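Local structure of alkaline phosphatase D (Bacillus subtilis, 2YEQ) at residues F119-Q125 against L145-D151; V205-D210 against V275-Q280; Y281-A286 against N302-G307; I332-W337 against D350-G354. The protein hydrolyses phosphate esters, acting as an alkaline phosphatase and phosphodiesterase whose active site contains iron and calcium. All coordinates share one frame. Residue numbers count along the deposited sequence, not the author numbering.

Contact 1: residues F119-Q125 against L145-D151. With FE (Fe (III) ion), chain B; CA (calcium ion), chain C.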
# COMPACT_ATOMS: atom_id res chain seq x y z
N PHE A 119 -5.62 -5.57 -11.89
CA PHE A 119 -4.54 -5.03 -11.05
C PHE A 119 -4.53 -5.81 -9.76
O PHE A 119 -5.45 -6.60 -9.51
CB PHE A 119 -4.66 -3.52 -10.86
CG PHE A 119 -5.86 -3.06 -10.05
CD1 PHE A 119 -5.79 -3.02 -8.67
CD2 PHE A 119 -7.03 -2.64 -10.66
CE1 PHE A 119 -6.88 -2.58 -7.90
CE2 PHE A 119 -8.12 -2.19 -9.90
CZ PHE A 119 -8.02 -2.16 -8.50
N ALA A 120 -3.46 -5.67 -8.98
CA ALA A 120 -3.38 -6.27 -7.68
C ALA A 120 -3.09 -5.13 -6.69
O ALA A 120 -2.55 -4.09 -7.10
CB ALA A 120 -2.26 -7.30 -7.59
N PHE A 121 -3.46 -5.33 -5.44
CA PHE A 121 -3.03 -4.41 -4.37
C PHE A 121 -2.51 -5.15 -3.17
O PHE A 121 -2.96 -6.26 -2.84
CB PHE A 121 -4.08 -3.32 -4.05
CG PHE A 121 -5.32 -3.81 -3.39
CD1 PHE A 121 -5.41 -3.85 -2.01
CD2 PHE A 121 -6.44 -4.13 -4.15
CE1 PHE A 121 -6.57 -4.22 -1.38
CE2 PHE A 121 -7.64 -4.51 -3.52
CZ PHE A 121 -7.70 -4.57 -2.14
N ALA A 122 -1.53 -4.53 -2.52
CA ALA A 122 -0.81 -5.15 -1.45
C ALA A 122 -0.52 -4.13 -0.35
O ALA A 122 -0.52 -2.93 -0.60
CB ALA A 122 0.52 -5.68 -2.01
N SER A 123 -0.26 -4.63 0.84
CA SER A 123 0.21 -3.80 1.96
C SER A 123 0.91 -4.68 2.95
O SER A 123 0.79 -5.91 2.90
CB SER A 123 -0.98 -3.11 2.63
OG SER A 123 -1.80 -4.06 3.26
N CYS A 124 1.65 -4.06 3.88
CA CYS A 124 2.03 -4.71 5.15
C CYS A 124 2.95 -5.94 5.00
O CYS A 124 2.54 -7.12 5.14
CB CYS A 124 0.80 -5.00 6.03
SG CYS A 124 -0.11 -3.47 6.59
N GLN A 125 4.22 -5.64 4.80
CA GLN A 125 5.21 -6.66 4.50
C GLN A 125 6.36 -6.72 5.51
O GLN A 125 7.52 -6.74 5.12
CB GLN A 125 5.75 -6.45 3.08
CG GLN A 125 6.33 -5.08 2.76
CD GLN A 125 6.31 -4.77 1.31
OE1 GLN A 125 5.37 -5.17 0.59
NE2 GLN A 125 7.32 -4.04 0.85
N LEU A 145 -1.38 -3.07 -13.60
CA LEU A 145 -0.61 -2.33 -12.59
C LEU A 145 -0.78 -2.93 -11.21
O LEU A 145 -1.59 -3.85 -11.00
CB LEU A 145 -0.91 -0.82 -12.63
CG LEU A 145 -2.32 -0.28 -12.46
CD1 LEU A 145 -2.66 -0.20 -11.02
CD2 LEU A 145 -2.42 1.11 -13.06
N VAL A 146 0.04 -2.46 -10.28
CA VAL A 146 0.01 -2.85 -8.90
C VAL A 146 -0.11 -1.58 -8.04
O VAL A 146 0.52 -0.56 -8.36
CB VAL A 146 1.28 -3.62 -8.50
CG1 VAL A 146 1.36 -3.85 -7.00
CG2 VAL A 146 1.32 -4.96 -9.24
N PHE A 147 -0.92 -1.66 -6.98
CA PHE A 147 -0.99 -0.64 -5.93
C PHE A 147 -0.37 -1.15 -4.65
O PHE A 147 -0.60 -2.27 -4.23
CB PHE A 147 -2.45 -0.29 -5.58
CG PHE A 147 -3.16 0.48 -6.64
CD1 PHE A 147 -3.06 1.85 -6.70
CD2 PHE A 147 -3.98 -0.17 -7.56
CE1 PHE A 147 -3.72 2.57 -7.67
CE2 PHE A 147 -4.66 0.56 -8.55
CZ PHE A 147 -4.52 1.92 -8.59
N HIS A 148 0.44 -0.32 -4.00
CA HIS A 148 0.85 -0.61 -2.65
C HIS A 148 0.21 0.44 -1.74
O HIS A 148 0.26 1.63 -2.02
CB HIS A 148 2.37 -0.66 -2.51
CG HIS A 148 2.82 -1.42 -1.31
ND1 HIS A 148 2.76 -0.89 -0.04
CD2 HIS A 148 3.28 -2.68 -1.18
CE1 HIS A 148 3.18 -1.80 0.82
NE2 HIS A 148 3.50 -2.89 0.16
N LEU A 149 -0.42 -0.03 -0.67
CA LEU A 149 -1.26 0.82 0.18
C LEU A 149 -0.67 1.11 1.56
O LEU A 149 -1.36 1.65 2.43
CB LEU A 149 -2.64 0.19 0.37
CG LEU A 149 -3.42 -0.09 -0.92
CD1 LEU A 149 -4.81 -0.67 -0.56
CD2 LEU A 149 -3.53 1.14 -1.81
N GLY A 150 0.58 0.70 1.78
CA GLY A 150 1.36 1.15 2.98
C GLY A 150 2.04 0.03 3.74
O GLY A 150 1.83 -1.16 3.48
N ASP A 151 2.83 0.45 4.75
CA ASP A 151 3.68 -0.41 5.52
C ASP A 151 4.56 -1.23 4.56
O ASP A 151 4.72 -2.42 4.72
CB ASP A 151 2.90 -1.29 6.47
CG ASP A 151 2.20 -0.51 7.59
OD1 ASP A 151 2.25 0.73 7.60
OD2 ASP A 151 1.53 -1.18 8.44
FE FE B . 1.05 -3.24 8.80
CA CA C . -0.29 0.46 9.01
O HOH W 1 -0.64 -0.35 6.59
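Phe147 turns the edge of its ring onto the face of Phe119, an edge-to-face pair with centroids 5.2 Å apart and planes at 78°; the closest atoms are Phe119 CD1 and Phe147 CD2 at 3.6 Å. The same face of the sheet carries Phe121, whose CD1 lies 3.5 Å from Leu149 CD1. Beneath these side chains two parallel strands, 119-122 and 145-148, run 4.7 Å apart at 18°. Their ladder zigzags in the parallel manner: Ala120 O accepts from Phe147 N (2.9 Å), Phe147 O from Ala122 N (3.0 Å), and Ala122 O from Leu149 N (2.9 Å). Pairing outlasts the strands, with Cys124 N bound to Gly150 O at 2.9 Å and Gln125 N to Asp151 O at 3.3 Å. The paired loops carry Cys124 SG (2.5 Å) and Asp151 OD2 (2.1 Å) to the Fe(III) ion, while Asp151 OD2 also reaches the calcium ion at 2.5 Å and so bridges the two metals; His211 is a further polar partner of Asp151. On the other face, His148 NE2 donates to Gln125 OE1 (3.0 Å), an oxygen that Tyr135 also binds, and His148 ND1 accepts from Gly150 N (3.3 Å). Together with helix 133-138, which covers Ala122, Val146 and His148, the strands form a beta-alpha-beta unit, flanked in the sheet by strand 203-206 beside 145-148 and by antiparallel strand 440-448 beside 117-122.

Contact 2: residues V205-D210 against V275-Q280. With CA (calcium ion), chain C; CA (calcium ion), chain D.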
# COMPACT_ATOMS: atom_id res chain seq x y z
N VAL A 205 1.79 1.89 -8.38
CA VAL A 205 1.27 3.13 -7.83
C VAL A 205 1.30 2.95 -6.32
O VAL A 205 0.53 2.17 -5.75
CB VAL A 205 -0.15 3.44 -8.34
CG1 VAL A 205 -0.68 4.78 -7.78
CG2 VAL A 205 -0.11 3.52 -9.87
N VAL A 206 2.24 3.62 -5.66
CA VAL A 206 2.43 3.42 -4.23
C VAL A 206 1.86 4.60 -3.42
O VAL A 206 1.88 5.75 -3.87
CB VAL A 206 3.95 3.22 -3.90
CG1 VAL A 206 4.51 1.97 -4.64
CG2 VAL A 206 4.76 4.47 -4.29
N THR A 207 1.38 4.28 -2.22
CA THR A 207 1.09 5.29 -1.21
C THR A 207 1.43 4.68 0.12
O THR A 207 1.44 3.45 0.25
CB THR A 207 -0.36 5.79 -1.26
OG1 THR A 207 -0.52 6.86 -0.33
CG2 THR A 207 -1.40 4.62 -1.00
N TRP A 208 1.78 5.50 1.11
CA TRP A 208 2.35 4.98 2.36
C TRP A 208 1.27 4.92 3.42
O TRP A 208 0.22 5.51 3.26
CB TRP A 208 3.51 5.87 2.85
CG TRP A 208 3.24 7.32 2.88
CD1 TRP A 208 2.09 7.95 3.28
CD2 TRP A 208 4.15 8.36 2.50
NE1 TRP A 208 2.24 9.32 3.15
CE2 TRP A 208 3.50 9.59 2.68
CE3 TRP A 208 5.47 8.36 2.04
CZ2 TRP A 208 4.10 10.81 2.40
CZ3 TRP A 208 6.07 9.56 1.75
CH2 TRP A 208 5.39 10.78 1.94
N ASP A 209 1.55 4.22 4.51
CA ASP A 209 0.76 4.32 5.73
C ASP A 209 1.71 4.74 6.85
O ASP A 209 2.56 5.62 6.61
CB ASP A 209 -0.02 3.03 6.05
CG ASP A 209 -1.08 3.24 7.15
OD1 ASP A 209 -1.71 4.33 7.18
OD2 ASP A 209 -1.23 2.31 8.02
N ASP A 210 1.61 4.16 8.04
CA ASP A 210 2.37 4.69 9.20
C ASP A 210 3.80 4.19 9.28
O ASP A 210 4.69 4.96 9.62
CB ASP A 210 1.67 4.46 10.55
CG ASP A 210 1.18 3.05 10.77
OD1 ASP A 210 0.96 2.31 9.76
OD2 ASP A 210 1.00 2.66 11.94
N VAL A 275 -5.76 8.24 -5.28
CA VAL A 275 -4.78 7.68 -4.37
C VAL A 275 -4.60 8.68 -3.19
O VAL A 275 -4.12 9.79 -3.39
CB VAL A 275 -3.42 7.45 -5.10
CG1 VAL A 275 -2.42 6.84 -4.17
CG2 VAL A 275 -3.63 6.52 -6.35
N LEU A 276 -5.02 8.27 -2.00
CA LEU A 276 -5.10 9.15 -0.86
C LEU A 276 -3.88 9.02 0.04
O LEU A 276 -3.07 8.03 -0.05
CB LEU A 276 -6.35 8.84 -0.04
CG LEU A 276 -7.69 8.79 -0.80
CD1 LEU A 276 -8.86 8.58 0.19
CD2 LEU A 276 -7.90 10.02 -1.66
N ASP A 277 -3.76 10.01 0.92
CA ASP A 277 -2.75 10.06 1.99
C ASP A 277 -3.46 10.43 3.28
O ASP A 277 -3.79 11.59 3.51
CB ASP A 277 -1.68 11.08 1.58
CG ASP A 277 -0.52 11.20 2.60
OD1 ASP A 277 -0.57 10.60 3.69
OD2 ASP A 277 0.43 11.92 2.25
N THR A 278 -3.72 9.42 4.11
CA THR A 278 -4.47 9.60 5.33
C THR A 278 -3.56 9.69 6.56
O THR A 278 -4.06 9.62 7.68
CB THR A 278 -5.50 8.45 5.52
OG1 THR A 278 -4.83 7.17 5.60
CG2 THR A 278 -6.55 8.45 4.34
N ARG A 279 -2.25 9.80 6.35
CA ARG A 279 -1.28 10.00 7.44
C ARG A 279 -0.75 11.41 7.55
O ARG A 279 -0.63 11.92 8.67
CB ARG A 279 -0.05 9.09 7.29
CG ARG A 279 -0.31 7.68 7.68
CD ARG A 279 -0.57 7.46 9.12
NE ARG A 279 -1.11 6.12 9.31
CZ ARG A 279 -1.71 5.67 10.40
NH1 ARG A 279 -1.84 6.42 11.52
NH2 ARG A 279 -2.20 4.44 10.40
N GLN A 280 -0.35 11.99 6.43
CA GLN A 280 0.49 13.19 6.45
C GLN A 280 -0.21 14.46 7.04
O GLN A 280 0.47 15.41 7.52
CB GLN A 280 1.00 13.49 5.05
CG GLN A 280 2.04 14.61 4.98
CD GLN A 280 2.63 14.79 3.61
OE1 GLN A 280 2.37 13.99 2.66
NE2 GLN A 280 3.42 15.82 3.47
CA CA C . -0.29 0.46 9.01
CA CA D . -0.01 0.96 13.09
O HOH W 2 -1.34 7.60 4.28
O HOH W 3 -3.65 6.24 7.67
O HOH W 1 -0.64 -0.35 6.59
O HOH W 4 -0.85 -0.73 14.27
O HOH W 5 -2.08 1.40 12.04
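Arg279, Trp208 and Val275 bury the most surface here, and each answers a different part of the facing segment. Arg279 forms a salt bridge with Asp209: its NE donates to Asp209 OD1 at 2.8 Å, and NH2 adds weak bonds of 3.3 Å to both Asp209 OD1 and Asp209 OD2. One face of the guanidinium lies against Asp210 CB, 3.5 Å from Arg279 NE. Trp208 points its indole nitrogen at the second loop, NE1 donating to Asp277 OD1 at 3.1 Å. Asp277 OD1 also accepts from Arg279 N (3.2 Å), an Asx turn, and from Gln280 N (3.1 Å), which completes an Asx motif in the loop leading to the arginine. Val275 supplies the apolar end, its CG2 3.7 Å from Val205 CG1; between the two regions, Thr207 OG1 donates to Leu276 O at 2.8 Å. Asp209 OD2, besides its weak bond to Arg279 NH2, binds one calcium ion (2.3 Å), shared with Asp210 OD1 (2.4 Å), whereas Asp210 OD2 binds a second calcium (2.3 Å). Asp151 and Asp380 complete the protein ligands of the first. Loops following strand ends and carrying metal-binding acidic residues are characteristic of the calcineurin-like metallophosphoesterase active site.

Contact 3: residues Y281-A286 against N302-G307. With NA (sodium ion), chain E; EDO (1,2-ethanediol), chain L.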
# COMPACT_ATOMS: atom_id res chain seq x y z
N TYR A 281 -1.54 14.48 6.94
CA TYR A 281 -2.34 15.64 7.29
C TYR A 281 -3.36 15.38 8.38
O TYR A 281 -4.03 16.31 8.82
CB TYR A 281 -3.06 16.18 6.07
CG TYR A 281 -2.23 16.19 4.81
CD1 TYR A 281 -1.26 17.16 4.59
CD2 TYR A 281 -2.42 15.21 3.83
CE1 TYR A 281 -0.50 17.15 3.43
CE2 TYR A 281 -1.68 15.20 2.69
CZ TYR A 281 -0.71 16.16 2.47
OH TYR A 281 0.01 16.11 1.28
N ARG A 282 -3.45 14.15 8.87
CA ARG A 282 -4.50 13.80 9.78
C ARG A 282 -4.34 14.40 11.18
O ARG A 282 -3.20 14.58 11.68
CB ARG A 282 -4.67 12.29 9.90
CG ARG A 282 -3.49 11.55 10.50
CD ARG A 282 -3.93 10.38 11.31
NE ARG A 282 -4.25 9.24 10.47
CZ ARG A 282 -4.76 8.10 10.91
NH1 ARG A 282 -5.11 7.96 12.19
NH2 ARG A 282 -4.94 7.09 10.06
N ASP A 283 -5.48 14.63 11.83
CA ASP A 283 -5.50 14.95 13.25
C ASP A 283 -5.19 13.71 14.07
O ASP A 283 -5.31 12.58 13.59
CB ASP A 283 -6.85 15.53 13.65
CG ASP A 283 -7.04 16.96 13.15
OD1 ASP A 283 -6.04 17.71 12.97
OD2 ASP A 283 -8.21 17.35 12.92
N ASP A 284 -4.81 13.95 15.32
CA ASP A 284 -4.37 12.92 16.24
C ASP A 284 -5.52 11.98 16.50
O ASP A 284 -6.69 12.40 16.51
CB ASP A 284 -3.94 13.59 17.56
CG ASP A 284 -3.02 12.74 18.41
OD1 ASP A 284 -2.47 11.68 17.95
OD2 ASP A 284 -2.87 13.15 19.59
N GLN A 285 -5.20 10.71 16.74
CA GLN A 285 -6.19 9.74 17.17
C GLN A 285 -6.83 10.12 18.53
O GLN A 285 -6.14 10.49 19.48
CB GLN A 285 -5.62 8.33 17.26
CG GLN A 285 -4.99 7.82 15.94
CD GLN A 285 -3.51 8.12 15.85
OE1 GLN A 285 -3.01 8.98 16.60
NE2 GLN A 285 -2.79 7.43 14.93
N ALA A 286 -8.16 10.00 18.59
CA ALA A 286 -8.93 10.28 19.79
C ALA A 286 -8.82 9.17 20.79
O ALA A 286 -8.47 8.03 20.44
CB ALA A 286 -10.41 10.48 19.42
N ASN A 302 -14.78 18.89 13.73
CA ASN A 302 -13.66 19.58 13.11
C ASN A 302 -12.50 18.66 12.74
O ASN A 302 -11.61 19.08 12.02
CB ASN A 302 -13.11 20.65 14.06
CG ASN A 302 -14.05 21.82 14.21
OD1 ASN A 302 -14.76 22.17 13.28
ND2 ASN A 302 -14.05 22.43 15.38
N ARG A 303 -12.49 17.46 13.28
CA ARG A 303 -11.36 16.57 13.09
C ARG A 303 -11.33 16.03 11.67
O ARG A 303 -12.39 15.71 11.11
CB ARG A 303 -11.41 15.44 14.07
CG ARG A 303 -11.04 15.89 15.48
CD ARG A 303 -11.20 14.79 16.47
NE ARG A 303 -10.18 13.77 16.32
CZ ARG A 303 -10.38 12.50 15.96
NH1 ARG A 303 -11.60 12.04 15.67
NH2 ARG A 303 -9.34 11.67 15.86
N THR A 304 -10.12 15.97 11.10
CA THR A 304 -9.88 15.61 9.71
C THR A 304 -8.91 14.42 9.62
O THR A 304 -8.09 14.21 10.53
CB THR A 304 -9.30 16.81 8.94
OG1 THR A 304 -9.33 16.52 7.54
CG2 THR A 304 -7.83 17.18 9.40
N LEU A 305 -9.06 13.62 8.56
CA LEU A 305 -8.06 12.61 8.17
C LEU A 305 -7.27 13.14 7.00
O LEU A 305 -6.06 12.99 6.94
CB LEU A 305 -8.70 11.29 7.71
CG LEU A 305 -8.79 10.08 8.62
CD1 LEU A 305 -9.50 8.96 7.82
CD2 LEU A 305 -7.45 9.59 9.16
N LEU A 306 -7.98 13.77 6.05
CA LEU A 306 -7.40 14.10 4.77
C LEU A 306 -6.77 15.46 4.77
O LEU A 306 -5.90 15.75 3.92
CB LEU A 306 -8.46 14.11 3.67
CG LEU A 306 -9.23 12.82 3.40
CD1 LEU A 306 -10.30 13.07 2.31
CD2 LEU A 306 -8.24 11.69 3.00
N GLY A 307 -7.24 16.33 5.67
CA GLY A 307 -6.94 17.74 5.58
C GLY A 307 -7.85 18.40 4.57
O GLY A 307 -8.37 17.73 3.66
NA NA E . -1.57 9.69 18.39
C1 EDO L . -7.65 15.32 17.18
O1 EDO L . -7.94 14.34 18.18
C2 EDO L . -6.33 15.99 17.45
O2 EDO L . -5.83 16.64 16.30
O HOH W 6 -3.56 12.83 5.97
O HOH W 7 -3.38 9.53 19.85
O HOH W 8 -9.46 8.87 16.31
O HOH W 9 -0.04 10.16 20.03
O HOH W 10 0.15 9.68 16.94
O HOH W 11 -1.20 7.41 18.58
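Arg303 leaves its backbone with chi1 m and chi2 t, then bends at chi3 (p), which brings NH2 to 2.8 Å from Asp284 O in a nearly straight hydrogen bond; NH1 donates to Gly354 O. The methyl of Ala286 lies over one face of this guanidinium, and water 8 joins Arg303 NH2 to Ala286 N. Asp283, in the m rotamer, turns OD2 onto Thr304 N (3.0 Å), while its own N donates to Thr304 O (2.9 Å). With chi1 t, Thr304 accepts at OG1 from Gly307 N (2.8 Å), an ST motif just before helix 308-320. Arg282 (chi1 p) lays its guanidinium against Leu305 CD2, 3.5 Å from Arg282 NE; the charged end serves Thr278 and Asp350. Asp284 (chi1 t) and Gln285 (chi1 m) bring Asp284 OD1 and Gln285 OE1 to a sodium ion at 2.2 and 2.4 Å, with four waters completing its six ligands; Gln285 NE2 bonds to Asp350. Carboxylate and guanidinium thus satisfy backbone atoms of the facing loop, so the join rests largely on side-chain-to-backbone pairing and these rotamers.

Contact 4: residues I332-W337 against D350-G354. With PE5 (3,6,9,12,15,18,21,24-octaoxahexacosan-1-ol), chain F.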
# COMPACT_ATOMS: atom_id res chain seq x y z
N ILE A 332 -6.61 2.65 5.34
CA ILE A 332 -7.19 2.17 6.58
C ILE A 332 -8.69 1.80 6.46
O ILE A 332 -9.39 2.22 5.54
CB ILE A 332 -6.99 3.23 7.71
CG1 ILE A 332 -7.39 4.62 7.22
CG2 ILE A 332 -5.51 3.23 8.25
CD1 ILE A 332 -7.65 5.63 8.36
N PHE A 333 -9.14 1.01 7.41
CA PHE A 333 -10.50 0.45 7.38
C PHE A 333 -11.57 1.54 7.30
O PHE A 333 -11.70 2.39 8.19
CB PHE A 333 -10.68 -0.43 8.59
CG PHE A 333 -11.68 -1.55 8.41
CD1 PHE A 333 -13.04 -1.30 8.40
CD2 PHE A 333 -11.26 -2.87 8.32
CE1 PHE A 333 -13.98 -2.36 8.26
CE2 PHE A 333 -12.17 -3.91 8.21
CZ PHE A 333 -13.53 -3.65 8.16
N PHE A 334 -12.36 1.51 6.21
CA PHE A 334 -13.32 2.56 5.91
C PHE A 334 -14.74 2.26 6.44
O PHE A 334 -15.44 3.18 6.92
CB PHE A 334 -13.39 2.76 4.40
CG PHE A 334 -14.27 3.89 3.97
CD1 PHE A 334 -13.79 5.19 3.94
CD2 PHE A 334 -15.58 3.66 3.55
CE1 PHE A 334 -14.61 6.24 3.54
CE2 PHE A 334 -16.40 4.70 3.15
CZ PHE A 334 -15.92 5.99 3.13
N ALA A 335 -15.18 1.02 6.33
CA ALA A 335 -16.53 0.65 6.75
C ALA A 335 -16.66 0.70 8.27
O ALA A 335 -15.65 0.72 8.98
CB ALA A 335 -16.93 -0.73 6.22
N LYS A 336 -17.91 0.71 8.75
CA LYS A 336 -18.20 0.51 10.17
C LYS A 336 -17.62 -0.81 10.62
O LYS A 336 -17.78 -1.84 9.95
CB LYS A 336 -19.72 0.56 10.41
CG LYS A 336 -20.18 0.24 11.83
CD LYS A 336 -21.74 0.22 11.94
CE LYS A 336 -22.25 -0.52 13.18
NZ LYS A 336 -22.11 -2.01 13.15
N TRP A 337 -16.99 -0.81 11.80
CA TRP A 337 -16.25 -1.97 12.26
C TRP A 337 -16.29 -2.04 13.77
O TRP A 337 -15.28 -1.82 14.47
CB TRP A 337 -14.82 -1.84 11.71
CG TRP A 337 -13.95 -3.07 11.71
CD1 TRP A 337 -14.34 -4.35 11.59
CD2 TRP A 337 -12.52 -3.08 11.76
NE1 TRP A 337 -13.24 -5.18 11.58
CE2 TRP A 337 -12.11 -4.42 11.69
CE3 TRP A 337 -11.54 -2.09 11.88
CZ2 TRP A 337 -10.78 -4.80 11.73
CZ3 TRP A 337 -10.21 -2.46 11.92
CH2 TRP A 337 -9.84 -3.80 11.84
N ASP A 350 -7.70 4.53 15.06
CA ASP A 350 -6.75 4.80 13.96
C ASP A 350 -7.35 4.61 12.56
O ASP A 350 -6.74 5.01 11.55
CB ASP A 350 -5.52 3.91 14.13
CG ASP A 350 -4.37 4.33 13.23
OD1 ASP A 350 -3.94 5.51 13.25
OD2 ASP A 350 -3.89 3.43 12.49
N SER A 351 -8.55 4.04 12.51
CA SER A 351 -9.31 3.80 11.27
C SER A 351 -10.34 4.90 11.03
O SER A 351 -10.41 5.86 11.80
CB SER A 351 -10.02 2.44 11.36
OG SER A 351 -9.08 1.40 11.58
N TRP A 352 -11.12 4.79 9.95
CA TRP A 352 -12.12 5.81 9.64
C TRP A 352 -13.21 5.91 10.73
O TRP A 352 -13.74 7.01 10.95
CB TRP A 352 -12.77 5.60 8.27
CG TRP A 352 -11.93 5.93 7.09
CD1 TRP A 352 -10.92 5.16 6.57
CD2 TRP A 352 -12.00 7.08 6.27
NE1 TRP A 352 -10.38 5.75 5.49
CE2 TRP A 352 -11.02 6.94 5.28
CE3 TRP A 352 -12.80 8.23 6.28
CZ2 TRP A 352 -10.83 7.89 4.30
CZ3 TRP A 352 -12.62 9.14 5.32
CH2 TRP A 352 -11.64 8.98 4.33
N ASP A 353 -13.50 4.83 11.44
CA ASP A 353 -14.42 4.88 12.59
C ASP A 353 -13.92 5.88 13.69
O ASP A 353 -14.72 6.33 14.51
CB ASP A 353 -14.56 3.52 13.25
CG ASP A 353 -15.60 2.59 12.56
OD1 ASP A 353 -16.59 3.08 11.96
OD2 ASP A 353 -15.38 1.36 12.66
N GLY A 354 -12.61 6.16 13.70
CA GLY A 354 -11.98 7.10 14.64
C GLY A 354 -12.14 8.54 14.19
O GLY A 354 -11.83 9.47 14.95
C48 PE5 F . -21.61 4.97 12.41
C50 PE5 F . -20.53 5.87 13.02
O1 PE5 F . -19.27 5.19 13.13
C1 PE5 F . -18.83 4.84 14.45
C2 PE5 F . -17.81 5.83 15.01
O2 PE5 F . -18.35 6.79 15.94
O HOH W 12 -13.44 2.16 10.21
O HOH W 13 -7.34 0.29 9.59
O HOH W 14 -13.39 0.20 14.13
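Trp352 N donates to Phe333 O at 3.0 Å, the direct main-chain bond between the two loops. Asp353 reaches across as well: its OD2 takes a weak bond from Trp337 N (2.8 Å, strongly bent), while OD1 forms a salt bridge with Arg359. Three waters bridge the two segments. Water 12 accepts from Asp353 N and donates to Phe333 O and Ala335 O, water 14 donates to both Trp337 O and Asp353 OD2, and water 13 lies 2.9 Å from both Phe333 N and Ser351 OG, a hydroxyl that also bonds to Ser348. The second segment closes into a short 3-10 turn at 352-354, with Gly354 N bound to Ser351 O at 2.9 Å. The contact lies within the beta-alpha-beta crossover of strand 325-329, helix 356-368 and strand 374-378, the two strands being adjacent and parallel; the first segment follows strand 325-329 and the turn immediately precedes the helix. Trp352 has the largest buried area in the contact. The edge of Phe334 meets the face of the five-membered ring of Trp352, with centroids 4.8 Å apart, planes at 66°, and Phe334 CD1 3.5 Å from Trp352 CD2. Ile332 CG1 packs 3.6 Å from Trp352 CD1, and Ile332 CD1 touches Asp350 O at 3.4 Å. Farther out, Phe334 and Ala335 rest on strand 384-390, and Trp352, its NE1 bonded to Gln330, packs on Leu305 and on Gln358 and Arg359 of helix 356-368.

The four contacts follow one another along the chain without overlap, all in the PhoD-like phosphatase part of the chain. Contacts 1 and 2, centres about 11 Å apart, share neighbouring strands 145-148 and 203-206 of one sheet, and both supply ligands to the same calcium ion. Contact 2 also reaches the second, seven-stranded sheet, since 275-280 continues from strand 271-275. Contacts 3 and 4 lie farther from the chain's centre, their centres about 13 Å apart and about 14 and 15 Å from that of contact 2. Asp350 joins contacts 2, 3 and 4, forming salt bridges with Arg279 and Arg282 and a probable hydrogen bond with Gln285. These bonds tie the outer loops to residues surrounding the metal centre.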